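Local structure of putative transcriptional regulator, sugar-binding family (Arthrobacter aurescens, 3NZE) at residues A70-L75 / M106-S111. The protein probably acts as a sugar-responsive, DNA-binding transcriptional regulator of the SorC family and is represented here by its putative sugar-binding domain. Residues are numbered along the deposited sequence; the frame is centred on the assembly and turned at random. Where two conformers were deposited one is given.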
loop_
_atom_site.group_PDB
_atom_site.type_symbol
_atom_site.label_atom_id
_atom_site.label_comp_id
_atom_site.label_asym_id
_atom_site.label_seq_id
_atom_site.Cartn_x
_atom_site.Cartn_y
_atom_site.Cartn_z
ATOM N N ALA A 70 4.339 8.924 -5.235
ATOM C CA ALA A 70 3.714 10.247 -5.192
ATOM C C ALA A 70 3.678 10.787 -3.766
ATOM O O ALA A 70 4.015 11.946 -3.523
ATOM C CB ALA A 70 2.326 10.203 -5.800
ATOM N N VAL A 71 3.267 9.951 -2.817
ATOM C CA VAL A 71 3.277 10.339 -1.415
ATOM C C VAL A 71 4.665 10.806 -0.967
ATOM O O VAL A 71 4.802 11.841 -0.307
ATOM C CB VAL A 71 2.801 9.174 -0.535
ATOM C CG1 VAL A 71 2.989 9.478 0.957
ATOM C CG2 VAL A 71 1.350 8.850 -0.854
ATOM N N SER A 72 5.699 10.058 -1.345
ATOM C CA SER A 72 7.040 10.372 -0.883
ATOM C C SER A 72 7.509 11.735 -1.375
ATOM O O SER A 72 8.335 12.375 -0.737
ATOM C CB SER A 72 8.033 9.292 -1.311
ATOM O OG SER A 72 8.273 9.330 -2.709
ATOM N N ARG A 73 6.987 12.172 -2.515
ATOM C CA ARG A 73 7.366 13.470 -3.061
ATOM C C ARG A 73 6.759 14.642 -2.296
ATOM O O ARG A 73 7.215 15.774 -2.433
ATOM C CB ARG A 73 7.000 13.563 -4.542
ATOM C CG ARG A 73 7.819 12.646 -5.423
ATOM C CD ARG A 73 7.519 12.882 -6.886
ATOM N NE ARG A 73 8.141 11.865 -7.725
ATOM C CZ ARG A 73 9.392 11.921 -8.171
ATOM N NH1 ARG A 73 9.866 10.942 -8.929
ATOM N NH2 ARG A 73 10.168 12.953 -7.861
ATOM N N HIS A 74 5.740 14.372 -1.479
ATOM C CA HIS A 74 5.031 15.458 -0.783
ATOM C C HIS A 74 5.270 15.532 0.723
ATOM O O HIS A 74 4.670 16.358 1.422
ATOM C CB HIS A 74 3.528 15.385 -1.085
ATOM C CG HIS A 74 3.202 15.566 -2.534
ATOM N ND1 HIS A 74 3.214 16.797 -3.149
ATOM C CD2 HIS A 74 2.867 14.671 -3.494
ATOM C CE1 HIS A 74 2.899 16.654 -4.423
ATOM N NE2 HIS A 74 2.673 15.376 -4.656
ATOM N N LEU A 75 6.152 14.676 1.224
ATOM C CA LEU A 75 6.467 14.661 2.644
ATOM C C LEU A 75 7.012 16.001 3.136
ATOM O O LEU A 75 7.805 16.646 2.452
ATOM C CB LEU A 75 7.472 13.549 2.938
ATOM C CG LEU A 75 7.001 12.122 2.620
ATOM C CD1 LEU A 75 8.094 11.118 2.963
ATOM C CD2 LEU A 75 5.733 11.797 3.396
HETATM N N MSE A 106 12.269 5.157 -0.732
HETATM C CA MSE A 106 12.817 4.973 0.609
HETATM C C MSE A 106 13.707 6.148 1.033
HETATM O O MSE A 106 13.617 6.626 2.168
HETATM C CB MSE A 106 13.523 3.614 0.753
HETATM C CG MSE A 106 12.686 2.422 0.318
HETATM SE SE MSE A 106 11.102 2.195 1.455
HETATM C CE MSE A 106 11.973 2.130 3.186
ATOM N N ARG A 107 14.563 6.621 0.129
ATOM C CA ARG A 107 15.416 7.786 0.403
ATOM C C ARG A 107 14.631 9.050 0.778
ATOM O O ARG A 107 14.991 9.751 1.722
ATOM C CB ARG A 107 16.343 8.067 -0.791
ATOM C CG ARG A 107 17.395 6.998 -1.005
ATOM C CD ARG A 107 18.297 7.304 -2.209
ATOM N NE ARG A 107 19.160 6.157 -2.513
ATOM C CZ ARG A 107 20.469 6.122 -2.279
ATOM N NH1 ARG A 107 21.167 5.029 -2.575
ATOM N NH2 ARG A 107 21.086 7.177 -1.757
ATOM N N ARG A 108 13.557 9.334 0.046
ATOM C CA ARG A 108 12.691 10.471 0.366
ATOM C C ARG A 108 12.105 10.372 1.777
ATOM O O ARG A 108 12.017 11.382 2.493
ATOM C CB ARG A 108 11.574 10.602 -0.675
ATOM C CG ARG A 108 12.072 11.194 -2.008
ATOM C CD ARG A 108 10.998 11.162 -3.090
ATOM N NE ARG A 108 11.605 11.170 -4.418
ATOM C CZ ARG A 108 11.307 10.308 -5.382
ATOM N NH1 ARG A 108 10.394 9.369 -5.187
ATOM N NH2 ARG A 108 11.914 10.400 -6.553
ATOM N N PHE A 109 11.711 9.165 2.170
ATOM C CA PHE A 109 11.164 8.963 3.516
ATOM C C PHE A 109 12.269 9.154 4.545
ATOM O O PHE A 109 12.092 9.855 5.532
ATOM C CB PHE A 109 10.517 7.576 3.667
ATOM C CG PHE A 109 9.047 7.554 3.351
ATOM C CD1 PHE A 109 8.604 7.312 2.063
ATOM C CD2 PHE A 109 8.102 7.794 4.347
ATOM C CE1 PHE A 109 7.254 7.283 1.764
ATOM C CE2 PHE A 109 6.753 7.766 4.052
ATOM C CZ PHE A 109 6.323 7.511 2.761
ATOM N N GLY A 110 13.421 8.541 4.299
ATOM C CA GLY A 110 14.549 8.691 5.200
ATOM C C GLY A 110 14.974 10.132 5.379
ATOM O O GLY A 110 15.274 10.567 6.492
ATOM N N SER A 111 15.007 10.879 4.277
ATOM C CA SER A 111 15.446 12.269 4.303
ATOM C C SER A 111 14.439 13.176 5.010
ATOM O O SER A 111 14.821 14.096 5.737
ATOM C CB SER A 111 15.689 12.786 2.883
ATOM O OG SER A 111 16.853 12.213 2.319
#
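Leu75 sets its CD1 methyl over the centre of the Phe109 ring, 3.6 Å from the ring centroid. The line from methyl to centroid is 11° off the ring normal, a CH-pi contact over the face. Ser72 CB meets the same ring obliquely, 3.8 Å from Phe109 CE1. Val71 CG1 reaches Phe109 CZ more loosely. Beside this apolar patch, Arg108 NH1 donates to Ser72 OG at 3.3 Å, a long but fairly straight bond. The hydroxyl oxygen lies near the guanidinium plane. Ser72 OG is also hydrogen-bonded to Ser69 O, one turn back. In one of two deposited conformers of Arg73, and so doubtfully, its guanidinium lies close to that of Arg108, like charge near like charge with no hydrogen bond between them. An alanine at Arg108 would probably leave Ser72 OG without this donor and open a gap beside Ser72 where the Arg108 chain lies. Further out, Leu75 touches Ala112 and Tyr113, Phe109 rests on Leu68 and on Val85 of strand 84-87, and Val71 packs on Ile50 of helix 35-50. The contact joins helix 66-73 and the loop residue Leu75 to helix 99-113. These are the helices of successive beta-alpha-beta units through parallel strands 59-62, 84-87 and 116-118, consistent with a Rossmann-like domain.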